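PDB 1VPM: acyl-CoA hydrolase from Bacillus halodurans, which probably hydrolyses the thioester bond of long-chain fatty acyl-CoAs, releasing coenzyme A and the free fatty acid. Local coordinates for residues S70-D75 with K163-L168; V92-R97 with E153-R158; R105-N110 with G114-T119; Q26-L31 with L47-E52. All blocks are in the same frame, centred on the assembly; numbering follows the deposited sequence. Where two conformers were deposited one is given.

Interaction 1 of 4, residues S70-D75 with K163-L168; sequences SIDSVD and KKRAAL. With COA (coenzyme A), chain D.
D72, just past the first part of strand 65-75, and R165 on helix 146-166 meet with their backbones well separated, the CA atoms 10.4 Å apart, so one long arginine spans the gap. In this hotdog fold the strand lies at the edge of the chain's sheet and pairs antiparallel with its copy in the second subunit, carrying the sheet across the interface. The R165 chain is extended from CG to NE and presents its guanidinium end-on. NH1 and NH2 both grip a single oxygen of D72, OD1, at 3.1 Å from NH1 and 3.3 Å from NH2. The two flat groups stand almost perpendicular, 88° between planes; OD1 lies in the guanidinium plane, but NH1 comes from above the carboxylate. The other oxygen, OD2, forms a salt bridge with R162, while R165 NH2 also pairs with D75 of the second subunit. Exchanging R165 for an alanine would probably leave OD1 of D72 and that neighbouring D75 without this shared cation, weakening a tie across the interface with the second subunit. S70 OG sits at the guanidinium edge and, on the ligand side, lies 2.8 Å from N1A of the coenzyme A adenine.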
# COMPACT_ATOMS: atom_id res chain seq x y z
N SER A 70 -13.02 -13.16 17.32
CA SER A 70 -12.60 -14.43 16.73
C SER A 70 -13.12 -14.62 15.30
O SER A 70 -14.01 -13.93 14.81
CB SER A 70 -13.00 -15.62 17.63
OG SER A 70 -14.38 -15.77 17.60
N ILE A 71 -12.47 -15.55 14.59
CA ILE A 71 -12.92 -16.11 13.35
C ILE A 71 -12.92 -17.64 13.50
O ILE A 71 -12.05 -18.21 14.13
CB ILE A 71 -12.06 -15.56 12.13
CG1 ILE A 71 -12.65 -16.07 10.82
CG2 ILE A 71 -10.61 -15.97 12.23
CD1 ILE A 71 -12.07 -15.42 9.57
N ASP A 72 -13.95 -18.31 12.99
CA ASP A 72 -13.98 -19.76 13.00
C ASP A 72 -13.03 -20.24 11.90
O ASP A 72 -12.49 -19.44 11.11
CB ASP A 72 -15.41 -20.27 12.75
CG ASP A 72 -16.35 -19.95 13.87
OD1 ASP A 72 -15.92 -19.39 14.93
OD2 ASP A 72 -17.53 -20.32 13.67
N SER A 73 -12.90 -21.56 11.79
CA SER A 73 -12.01 -22.10 10.76
C SER A 73 -12.44 -21.64 9.36
O SER A 73 -13.64 -21.37 9.08
CB SER A 73 -11.96 -23.63 10.88
OG SER A 73 -13.21 -24.18 10.59
N VAL A 74 -11.49 -21.52 8.43
CA VAL A 74 -11.75 -21.09 7.05
C VAL A 74 -11.09 -22.13 6.13
O VAL A 74 -9.88 -22.32 6.18
CB VAL A 74 -11.15 -19.73 6.71
CG1 VAL A 74 -11.43 -19.41 5.27
CG2 VAL A 74 -11.73 -18.64 7.58
N ASP A 75 -11.90 -22.86 5.35
CA ASP A 75 -11.40 -23.89 4.44
C ASP A 75 -11.53 -23.32 3.04
O ASP A 75 -12.61 -22.91 2.64
CB ASP A 75 -12.21 -25.16 4.59
CG ASP A 75 -11.97 -25.85 5.89
OD1 ASP A 75 -10.80 -26.17 6.20
OD2 ASP A 75 -12.95 -26.09 6.63
N LYS A 163 -17.16 -21.25 22.92
CA LYS A 163 -16.87 -21.32 24.37
C LYS A 163 -16.02 -22.54 24.72
O LYS A 163 -15.02 -22.43 25.44
CB LYS A 163 -18.17 -21.32 25.18
CG LYS A 163 -18.85 -19.95 25.22
N LYS A 164 -16.41 -23.70 24.19
CA LYS A 164 -15.67 -24.93 24.47
C LYS A 164 -14.22 -24.87 23.98
O LYS A 164 -13.30 -25.27 24.70
CB LYS A 164 -16.38 -26.14 23.85
CG LYS A 164 -17.73 -26.49 24.48
N ARG A 165 -13.98 -24.34 22.79
CA ARG A 165 -12.65 -24.43 22.19
C ARG A 165 -11.66 -23.50 22.86
O ARG A 165 -10.43 -23.73 22.81
CB ARG A 165 -12.71 -24.12 20.70
CG ARG A 165 -12.70 -22.63 20.39
CD ARG A 165 -12.95 -22.43 18.95
NE ARG A 165 -12.99 -21.01 18.61
CZ ARG A 165 -13.68 -20.53 17.57
NH1 ARG A 165 -14.42 -21.34 16.82
NH2 ARG A 165 -13.67 -19.26 17.30
N ALA A 166 -12.19 -22.44 23.46
CA ALA A 166 -11.37 -21.47 24.16
C ALA A 166 -11.18 -21.86 25.64
O ALA A 166 -10.40 -21.21 26.35
CB ALA A 166 -11.99 -20.08 24.03
N ALA A 167 -11.87 -22.90 26.11
CA ALA A 167 -11.75 -23.33 27.53
C ALA A 167 -10.46 -24.09 27.80
O ALA A 167 -9.89 -24.70 26.89
CB ALA A 167 -12.97 -24.17 27.97
N LEU A 168 -10.03 -24.08 29.07
CA LEU A 168 -8.84 -24.82 29.53
C LEU A 168 -9.17 -26.32 29.73
O LEU A 168 -8.38 -27.22 29.37
CB LEU A 168 -8.31 -24.21 30.84
CG LEU A 168 -8.10 -22.69 31.01
CD1 LEU A 168 -7.92 -22.35 32.48
CD2 LEU A 168 -6.90 -22.19 30.23
N1A COA D . -14.86 -15.84 20.33
C2A COA D . -16.19 -15.56 20.27
N3A COA D . -16.75 -14.67 21.20
C4A COA D . -15.96 -14.08 22.15
C5A COA D . -14.59 -14.37 22.22
C6A COA D . -14.02 -15.27 21.31
N6A COA D . -12.75 -15.66 21.47
N7A COA D . -14.07 -13.67 23.27
C8A COA D . -15.07 -12.95 23.85
N9A COA D . -16.23 -13.20 23.17
C1B COA D . -17.49 -12.49 23.34
C2B COA D . -18.08 -12.81 24.69
O2B COA D . -18.72 -14.06 24.68
C3B COA D . -19.03 -11.63 24.87
O3B COA D . -20.26 -12.03 24.29
P3B COA D . -21.69 -11.47 24.73
O7A COA D . -22.25 -12.39 25.74
O8A COA D . -22.66 -11.40 23.62
O9A COA D . -21.48 -10.06 25.20
C4B COA D . -18.31 -10.49 24.14
O4B COA D . -17.24 -11.11 23.42
C5B COA D . -17.70 -9.44 25.06
O5B COA D . -16.81 -10.10 25.96
P1A COA D . -16.79 -9.87 27.58
O1A COA D . -16.50 -11.19 28.25
O2A COA D . -18.05 -9.18 28.06
O3A COA D . -15.60 -8.81 27.85
P2A COA D . -14.03 -8.95 27.48
O4A COA D . -13.55 -10.35 27.83
O5A COA D . -13.33 -7.80 28.19
O6A COA D . -13.91 -8.68 25.88
CBP COA D . -12.85 -9.20 23.80
CCP COA D . -13.70 -9.74 24.95
CDP COA D . -12.99 -10.12 22.59
CEP COA D . -13.41 -7.80 23.45
CAP COA D . -11.36 -9.11 24.26
OAP COA D . -10.79 -10.34 24.71
C9P COA D . -10.52 -8.50 23.16
O9P COA D . -10.54 -7.09 23.06
N8P COA D . -9.81 -9.25 22.31
C7P COA D . -9.05 -8.55 21.30
C6P COA D . -9.94 -8.10 20.13
C5P COA D . -9.11 -7.44 19.05
O5P COA D . -8.52 -6.37 19.31
N4P COA D . -9.04 -8.06 17.86
C3P COA D . -8.33 -7.47 16.76
C2P COA D . -6.92 -8.00 16.46
S1P COA D . -5.72 -8.31 17.83

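Interaction 2 of 4, residues V92-R97 with E153-R158; sequences VTHTGR and ETAPAR. With COA (coenzyme A), chain D.
H94 lays one face of its imidazole against helix 146-166, and the methyl of A155 sits on it: CB is 3.8 Å from the centroid of the H94 ring, a CH-pi contact over the face. A155 CB also comes within 3.4 Å of H94 CB. Farther out along the ring P156 joins in, its CG 4.0 Å from H94 NE2 and its CD above the same face near the rim. The imidazole gets there because CG is anti to the backbone N (chi1 -167°). An alanine in place of H94 would probably uncover the A155 methyl and the P156 ring and deprive Y152 of its edge-to-face partner. Next outward is E101, whose carboxylate accepts from T93 OG1 and forms a salt bridge with R158 NH2, while R158 NH1 bonds T154 OG1 at 2.8 Å. Beyond H94 the chain reaches coenzyme A: R97 N makes a weak hydrogen bond to phosphate oxygen O8A at 2.7 Å, and a side chain on G96 would run into that oxygen. T93 and H94 both bond the backbone of E101, consistent with a classic beta bulge, and both point CB at helix 146-166. Strand 85-95 is thus flanked by strand 99-109 in the sheet, with helix 146-166 over H94 and helix 43-62 touching V92 and T95.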
# COMPACT_ATOMS: atom_id res chain seq x y z
N VAL A 92 -24.96 -10.03 9.51
CA VAL A 92 -25.12 -10.46 10.90
C VAL A 92 -26.18 -11.54 10.89
O VAL A 92 -27.28 -11.33 10.38
CB VAL A 92 -25.52 -9.27 11.82
CG1 VAL A 92 -25.83 -9.76 13.20
CG2 VAL A 92 -24.43 -8.28 11.88
N THR A 93 -25.88 -12.67 11.54
CA THR A 93 -26.76 -13.82 11.57
C THR A 93 -27.40 -14.01 12.92
O THR A 93 -28.46 -14.61 13.00
CB THR A 93 -26.01 -15.12 11.27
OG1 THR A 93 -24.85 -15.21 12.07
CG2 THR A 93 -25.60 -15.14 9.86
N HIS A 94 -26.79 -13.47 13.97
CA HIS A 94 -27.24 -13.71 15.38
C HIS A 94 -26.43 -12.80 16.29
O HIS A 94 -25.35 -12.39 15.96
CB HIS A 94 -27.01 -15.17 15.81
CG HIS A 94 -27.71 -15.59 17.08
ND1 HIS A 94 -27.04 -15.77 18.27
CD2 HIS A 94 -28.99 -15.98 17.31
CE1 HIS A 94 -27.88 -16.19 19.19
NE2 HIS A 94 -29.08 -16.33 18.64
N THR A 95 -26.97 -12.50 17.46
CA THR A 95 -26.29 -11.61 18.39
C THR A 95 -26.35 -12.16 19.81
O THR A 95 -27.26 -12.91 20.15
CB THR A 95 -26.91 -10.19 18.40
OG1 THR A 95 -28.24 -10.20 18.97
CG2 THR A 95 -26.89 -9.55 17.02
N GLY A 96 -25.41 -11.73 20.62
CA GLY A 96 -25.46 -11.91 22.08
C GLY A 96 -25.69 -10.54 22.68
O GLY A 96 -26.35 -9.71 22.08
N ARG A 97 -25.06 -10.26 23.81
CA ARG A 97 -25.26 -9.00 24.50
C ARG A 97 -24.51 -7.88 23.83
O ARG A 97 -25.09 -6.84 23.51
CB ARG A 97 -24.82 -9.13 25.97
CG ARG A 97 -25.37 -8.02 26.84
CD ARG A 97 -24.94 -8.18 28.31
NE ARG A 97 -23.53 -7.83 28.52
CZ ARG A 97 -23.06 -6.58 28.68
NH1 ARG A 97 -23.87 -5.52 28.66
NH2 ARG A 97 -21.76 -6.41 28.86
N GLU A 153 -31.15 -20.01 13.74
CA GLU A 153 -31.53 -21.17 14.54
C GLU A 153 -30.30 -21.95 15.02
O GLU A 153 -30.31 -22.54 16.14
CB GLU A 153 -32.42 -22.12 13.74
CG GLU A 153 -33.86 -21.66 13.56
N THR A 154 -29.27 -21.99 14.19
CA THR A 154 -28.08 -22.80 14.42
C THR A 154 -26.95 -22.05 15.10
O THR A 154 -25.94 -22.66 15.43
CB THR A 154 -27.58 -23.47 13.11
OG1 THR A 154 -27.41 -22.48 12.07
CG2 THR A 154 -28.59 -24.57 12.69
N ALA A 155 -27.12 -20.75 15.35
CA ALA A 155 -26.07 -19.90 15.90
C ALA A 155 -25.76 -20.28 17.38
O ALA A 155 -24.58 -20.32 17.73
CB ALA A 155 -26.47 -18.48 15.81
N PRO A 156 -26.78 -20.52 18.22
CA PRO A 156 -26.45 -20.89 19.61
C PRO A 156 -25.48 -22.08 19.75
O PRO A 156 -24.55 -22.02 20.57
CB PRO A 156 -27.83 -21.19 20.21
CG PRO A 156 -28.70 -20.21 19.47
CD PRO A 156 -28.25 -20.44 18.07
N ALA A 157 -25.67 -23.12 18.94
CA ALA A 157 -24.74 -24.24 18.94
C ALA A 157 -23.31 -23.83 18.57
O ALA A 157 -22.35 -24.34 19.13
CB ALA A 157 -25.20 -25.27 18.00
N ARG A 158 -23.16 -22.94 17.59
CA ARG A 158 -21.86 -22.48 17.18
C ARG A 158 -21.21 -21.67 18.28
O ARG A 158 -19.99 -21.75 18.46
CB ARG A 158 -21.93 -21.65 15.88
CG ARG A 158 -22.20 -22.53 14.65
CD ARG A 158 -22.06 -21.76 13.37
NE ARG A 158 -23.01 -20.67 13.25
CZ ARG A 158 -24.22 -20.79 12.75
NH1 ARG A 158 -24.62 -21.94 12.27
NH2 ARG A 158 -25.02 -19.76 12.72
N1A COA D . -14.86 -15.84 20.33
C2A COA D . -16.19 -15.56 20.27
N3A COA D . -16.75 -14.67 21.20
C4A COA D . -15.96 -14.08 22.15
C5A COA D . -14.59 -14.37 22.22
C6A COA D . -14.02 -15.27 21.31
N6A COA D . -12.75 -15.66 21.47
N7A COA D . -14.07 -13.67 23.27
C8A COA D . -15.07 -12.95 23.85
N9A COA D . -16.23 -13.20 23.17
C1B COA D . -17.49 -12.49 23.34
C2B COA D . -18.08 -12.81 24.69
O2B COA D . -18.72 -14.06 24.68
C3B COA D . -19.03 -11.63 24.87
O3B COA D . -20.26 -12.03 24.29
P3B COA D . -21.69 -11.47 24.73
O7A COA D . -22.25 -12.39 25.74
O8A COA D . -22.66 -11.40 23.62
O9A COA D . -21.48 -10.06 25.20
C4B COA D . -18.31 -10.49 24.14
O4B COA D . -17.24 -11.11 23.42
C5B COA D . -17.70 -9.44 25.06
O5B COA D . -16.81 -10.10 25.96
P1A COA D . -16.79 -9.87 27.58
O1A COA D . -16.50 -11.19 28.25
O2A COA D . -18.05 -9.18 28.06
O3A COA D . -15.60 -8.81 27.85
P2A COA D . -14.03 -8.95 27.48
O4A COA D . -13.55 -10.35 27.83
O5A COA D . -13.33 -7.80 28.19
O6A COA D . -13.91 -8.68 25.88
CBP COA D . -12.85 -9.20 23.80
CCP COA D . -13.70 -9.74 24.95
CDP COA D . -12.99 -10.12 22.59
CEP COA D . -13.41 -7.80 23.45
CAP COA D . -11.36 -9.11 24.26
OAP COA D . -10.79 -10.34 24.71
C9P COA D . -10.52 -8.50 23.16
O9P COA D . -10.54 -7.09 23.06
N8P COA D . -9.81 -9.25 22.31
C7P COA D . -9.05 -8.55 21.30
C6P COA D . -9.94 -8.10 20.13
C5P COA D . -9.11 -7.44 19.05
O5P COA D . -8.52 -6.37 19.31
N4P COA D . -9.04 -8.06 17.86
C3P COA D . -8.33 -7.47 16.76
C2P COA D . -6.92 -8.00 16.46
S1P COA D . -5.72 -8.31 17.83

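Interaction 3 of 4, residues R105-N110 with G114-T119; sequences RVHSNN and GERTLT
H107 is held between two neighbours on the partner strand, the guanidinium of R116 over one face of its imidazole and the CD1 methyl of L118 over the other. The R116 group lies nearly flat on the ring, planes 21° apart and centres 3.8 Å apart, with NH2 above the ring centre. NH2 is 3.3 Å from H107 ND1, but the angle is too poor for a hydrogen bond; this is stacking. From the far side L118 CD1 makes a CH-pi contact, 3.8 Å from the H107 centroid. R116 gets over the ring by bending at chi3 (92°), and its NE forms a salt bridge with E87, which also accepts from N109 ND2; one acidic residue thus steadies both the stacked arginine and its cross-strand neighbour. The backbones belong to the beta hairpin of strands 99-109 and 116-129, in which H107 faces L118 and N109 faces R116 in antiparallel non-hydrogen-bonded pairs. S108 and T117 form the hydrogen-bonded pair between them, S108 N to T117 O at 2.8 Å and T117 N to S108 O at 3.0 Å. On the sheet face opposite the imidazole, a water links S108 OG, T117 OG1 and the carbonyl of E115. Toward the turn, N110 N bonds E115 O at 2.9 Å, almost straight at 176°, and N110 O takes G114 N. N110 OD1 accepts from the backbone N of both L112 and T113, holding the loop beyond the strand.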
# COMPACT_ATOMS: atom_id res chain seq x y z
N ARG A 105 -19.45 -14.93 2.88
CA ARG A 105 -19.21 -15.82 1.73
C ARG A 105 -18.34 -15.09 0.73
O ARG A 105 -18.51 -13.88 0.46
CB ARG A 105 -20.49 -16.33 1.10
CG ARG A 105 -21.61 -15.35 0.86
CD ARG A 105 -22.74 -16.05 0.04
NE ARG A 105 -24.01 -15.35 0.20
CZ ARG A 105 -25.10 -15.90 0.74
NH1 ARG A 105 -25.10 -17.14 1.21
NH2 ARG A 105 -26.20 -15.19 0.84
N VAL A 106 -17.42 -15.85 0.14
CA VAL A 106 -16.48 -15.32 -0.84
C VAL A 106 -16.55 -16.19 -2.12
O VAL A 106 -16.50 -17.42 -2.07
CB VAL A 106 -15.04 -15.34 -0.30
CG1 VAL A 106 -14.10 -14.76 -1.33
CG2 VAL A 106 -14.92 -14.63 1.06
N HIS A 107 -16.70 -15.53 -3.27
CA HIS A 107 -16.67 -16.17 -4.61
C HIS A 107 -15.60 -15.50 -5.43
O HIS A 107 -15.26 -14.33 -5.20
CB HIS A 107 -18.00 -15.98 -5.37
CG HIS A 107 -19.12 -16.80 -4.82
ND1 HIS A 107 -19.82 -16.44 -3.68
CD2 HIS A 107 -19.66 -17.96 -5.25
CE1 HIS A 107 -20.74 -17.35 -3.44
NE2 HIS A 107 -20.67 -18.29 -4.38
N SER A 108 -15.04 -16.26 -6.37
CA SER A 108 -14.21 -15.68 -7.43
C SER A 108 -15.05 -15.54 -8.68
O SER A 108 -15.88 -16.40 -8.97
CB SER A 108 -12.99 -16.54 -7.72
OG SER A 108 -13.40 -17.87 -8.02
N ASN A 109 -14.82 -14.48 -9.40
CA ASN A 109 -15.38 -14.29 -10.71
C ASN A 109 -14.25 -14.32 -11.74
O ASN A 109 -13.38 -13.47 -11.74
CB ASN A 109 -16.14 -12.98 -10.76
CG ASN A 109 -17.20 -13.00 -11.80
OD1 ASN A 109 -17.01 -13.58 -12.89
ND2 ASN A 109 -18.34 -12.39 -11.49
N ASN A 110 -14.22 -15.37 -12.55
CA ASN A 110 -13.19 -15.52 -13.57
C ASN A 110 -13.38 -14.47 -14.68
O ASN A 110 -14.41 -14.44 -15.34
CB ASN A 110 -13.27 -16.92 -14.15
CG ASN A 110 -12.17 -17.22 -15.09
OD1 ASN A 110 -11.96 -16.55 -16.07
ND2 ASN A 110 -11.44 -18.27 -14.80
N GLY A 114 -16.31 -15.71 -17.06
CA GLY A 114 -17.45 -15.30 -16.29
C GLY A 114 -17.92 -16.30 -15.25
O GLY A 114 -18.89 -16.05 -14.58
N GLU A 115 -17.18 -17.40 -15.10
CA GLU A 115 -17.52 -18.43 -14.12
C GLU A 115 -17.38 -17.94 -12.66
O GLU A 115 -16.35 -17.36 -12.34
CB GLU A 115 -16.63 -19.67 -14.33
CG GLU A 115 -17.06 -20.92 -13.43
CD GLU A 115 -16.08 -22.17 -13.49
OE1 GLU A 115 -14.94 -22.09 -14.03
OE2 GLU A 115 -16.49 -23.27 -12.98
N ARG A 116 -18.41 -18.14 -11.83
CA ARG A 116 -18.34 -17.84 -10.40
C ARG A 116 -18.14 -19.13 -9.62
O ARG A 116 -18.88 -20.12 -9.81
CB ARG A 116 -19.61 -17.15 -9.88
CG ARG A 116 -19.62 -15.71 -9.91
CD ARG A 116 -20.97 -15.21 -9.48
NE ARG A 116 -21.15 -14.91 -8.05
CZ ARG A 116 -21.82 -15.65 -7.18
NH1 ARG A 116 -22.39 -16.81 -7.51
NH2 ARG A 116 -21.95 -15.21 -5.93
N THR A 117 -17.17 -19.12 -8.72
CA THR A 117 -16.84 -20.27 -7.93
C THR A 117 -16.80 -19.86 -6.46
O THR A 117 -16.24 -18.81 -6.13
CB THR A 117 -15.48 -20.80 -8.41
OG1 THR A 117 -15.55 -21.06 -9.83
CG2 THR A 117 -15.11 -22.04 -7.71
N LEU A 118 -17.43 -20.66 -5.61
CA LEU A 118 -17.34 -20.45 -4.16
C LEU A 118 -15.91 -20.71 -3.66
O LEU A 118 -15.33 -21.79 -3.90
CB LEU A 118 -18.34 -21.31 -3.43
CG LEU A 118 -18.43 -21.09 -1.93
CD1 LEU A 118 -19.02 -19.83 -1.54
CD2 LEU A 118 -19.26 -22.25 -1.32
N THR A 119 -15.31 -19.66 -3.05
CA THR A 119 -13.93 -19.71 -2.58
C THR A 119 -13.91 -20.20 -1.14
O THR A 119 -13.21 -21.12 -0.78
CB THR A 119 -13.34 -18.30 -2.55
OG1 THR A 119 -13.51 -17.68 -3.81
CG2 THR A 119 -11.86 -18.36 -2.21
O HOH W 1 -14.36 -18.67 -10.86
O HOH W 2 -12.60 -19.06 -5.95
O HOH W 3 -13.01 -20.37 -13.05

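Interaction 4 of 4, residues Q26-L31 with L47-E52; sequences QTRLVL and LAYIDE
The central helix of a hotdog fold meets an outer strand of its sheet here, R28 of strand 24-29 reaching Y49 and E52 on helix 43-62. The segments run nearly antiparallel, at 156°, with axes 10.3 Å apart, and the arginine fills much of that separation. Its chain curls over the phenol: with bends at chi2 (-54°) and chi3, CG sits above the ring centre, 3.9 Å from the Y49 centroid in a CH-pi contact. The guanidinium then reaches past the rim of the ring, its face over Y49 CE1, CZ 3.5 Å from CE1, though the planes are inclined by 36° and do not stack flat. At its edge NH1 forms a salt bridge with E52 OE1 at 3.2 Å, on the syn side, in one of the two conformers of E52. That carboxylate probably eases the charge of R28, whose NH2 lies close to NH2 of R28 in the third subunit. At the phenol edge Y49 OH donates to a water at 2.6 Å, and the water in turn donates to L29 O. Next door, T27 O accepts from Q26 NE2 of the third subunit, and Q26 OE1 from T27 N of that subunit. A helix laid against a curved antiparallel sheet in this way is the sausage-in-bun arrangement of hotdog thioesterases.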
# COMPACT_ATOMS: atom_id res chain seq x y z
N GLN A 26 -18.70 -6.45 -1.07
CA GLN A 26 -17.44 -5.88 -1.58
C GLN A 26 -17.00 -6.66 -2.81
O GLN A 26 -17.28 -7.85 -2.94
CB GLN A 26 -16.37 -5.91 -0.49
CG GLN A 26 -15.00 -5.48 -0.85
CD GLN A 26 -14.81 -4.01 -1.28
OE1 GLN A 26 -15.59 -3.44 -2.05
NE2 GLN A 26 -13.68 -3.42 -0.86
N THR A 27 -16.32 -5.97 -3.74
CA THR A 27 -15.68 -6.63 -4.87
C THR A 27 -14.25 -6.11 -4.95
O THR A 27 -14.04 -4.92 -4.80
CB THR A 27 -16.36 -6.25 -6.19
OG1 THR A 27 -17.78 -6.42 -6.05
CG2 THR A 27 -15.86 -7.13 -7.36
N ARG A 28 -13.30 -7.00 -5.21
CA ARG A 28 -11.88 -6.60 -5.26
C ARG A 28 -11.23 -7.28 -6.46
O ARG A 28 -11.45 -8.46 -6.71
CB ARG A 28 -11.15 -7.14 -4.01
CG ARG A 28 -11.70 -6.76 -2.66
CD ARG A 28 -11.83 -5.28 -2.54
NE ARG A 28 -10.53 -4.67 -2.34
CZ ARG A 28 -10.11 -4.20 -1.17
NH1 ARG A 28 -10.88 -4.23 -0.07
NH2 ARG A 28 -8.89 -3.69 -1.11
N LEU A 29 -10.38 -6.56 -7.14
CA LEU A 29 -9.62 -7.10 -8.22
C LEU A 29 -8.42 -7.83 -7.62
O LEU A 29 -7.75 -7.28 -6.74
CB LEU A 29 -9.17 -5.95 -9.07
CG LEU A 29 -8.55 -6.25 -10.44
CD1 LEU A 29 -9.43 -7.17 -11.26
CD2 LEU A 29 -8.32 -4.94 -11.16
N VAL A 30 -8.09 -9.00 -8.15
CA VAL A 30 -6.88 -9.74 -7.69
C VAL A 30 -5.70 -9.26 -8.53
O VAL A 30 -5.70 -9.34 -9.80
CB VAL A 30 -7.04 -11.23 -7.81
CG1 VAL A 30 -5.77 -11.95 -7.32
CG2 VAL A 30 -8.22 -11.70 -6.99
N LEU A 31 -4.68 -8.71 -7.87
CA LEU A 31 -3.55 -8.20 -8.58
C LEU A 31 -2.24 -8.88 -8.19
O LEU A 31 -2.20 -9.55 -7.19
CB LEU A 31 -3.44 -6.71 -8.33
CG LEU A 31 -4.60 -5.98 -9.05
CD1 LEU A 31 -4.67 -4.59 -8.55
CD2 LEU A 31 -4.51 -5.98 -10.56
N LEU A 47 -8.39 -13.64 3.83
CA LEU A 47 -8.72 -13.39 5.21
C LEU A 47 -8.85 -11.92 5.59
O LEU A 47 -9.82 -11.58 6.36
CB LEU A 47 -7.69 -14.10 6.15
CG LEU A 47 -7.62 -15.63 6.03
CD1 LEU A 47 -6.45 -16.16 6.83
CD2 LEU A 47 -8.89 -16.31 6.41
N ALA A 48 -7.95 -11.09 5.08
CA ALA A 48 -7.96 -9.63 5.33
C ALA A 48 -9.30 -9.06 4.83
O ALA A 48 -9.98 -8.26 5.51
CB ALA A 48 -6.79 -8.90 4.64
N TYR A 49 -9.67 -9.47 3.62
CA TYR A 49 -10.93 -8.99 3.01
C TYR A 49 -12.16 -9.47 3.73
O TYR A 49 -13.14 -8.71 3.90
CB TYR A 49 -11.03 -9.38 1.56
CG TYR A 49 -9.98 -8.82 0.65
CD1 TYR A 49 -9.40 -7.60 0.87
CD2 TYR A 49 -9.68 -9.51 -0.54
CE1 TYR A 49 -8.47 -7.09 -0.03
CE2 TYR A 49 -8.80 -8.99 -1.44
CZ TYR A 49 -8.18 -7.81 -1.16
OH TYR A 49 -7.30 -7.29 -2.06
N ILE A 50 -12.14 -10.71 4.25
CA ILE A 50 -13.23 -11.26 5.04
C ILE A 50 -13.45 -10.44 6.33
O ILE A 50 -14.58 -10.07 6.65
CB ILE A 50 -12.94 -12.74 5.39
CG1 ILE A 50 -13.15 -13.66 4.19
CG2 ILE A 50 -13.80 -13.26 6.56
CD1 ILE A 50 -12.58 -15.00 4.37
N ASP A 51 -12.38 -10.12 7.04
CA ASP A 51 -12.51 -9.30 8.26
C ASP A 51 -12.97 -7.90 7.91
O ASP A 51 -13.76 -7.32 8.66
CB ASP A 51 -11.20 -9.22 9.00
CG ASP A 51 -11.35 -8.57 10.35
OD1 ASP A 51 -11.91 -9.30 11.23
OD2 ASP A 51 -10.91 -7.40 10.54
N GLU A 52 -12.51 -7.32 6.81
CA GLU A 52 -12.90 -5.97 6.40
C GLU A 52 -14.39 -5.91 6.23
O GLU A 52 -15.06 -4.97 6.71
CB GLU A 52 -12.18 -5.58 5.09
CG GLU A 52 -12.34 -4.17 4.68
CD GLU A 52 -11.64 -3.85 3.35
OE1 GLU A 52 -10.54 -4.41 3.08
OE2 GLU A 52 -12.22 -3.05 2.61
O HOH W 4 -6.86 -8.49 -4.32

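Interactions 1 and 2 both use helix 146-166 and both touch the same coenzyme A, at its adenine and its 3'-phosphate respectively; their centres are 14 Å apart. Interactions 3 and 4 lie at the far part of the chain, centres 12 Å apart, where V106 CG2 packs on I50 CG1 at 3.7 Å. Interaction 4 also meets interaction 1 where helix 43-62 packs on strand 65-75, V74 CG2 lying 3.8 Å from L47 CD2. Interactions 2 and 4 fall on opposite sides of the chain's centre. A different coenzyme A comes within about 4 Å of the T119 side chain in interaction 3. Interactions 1 and 4 both touch the second subunit; 3 and 4 both touch the third.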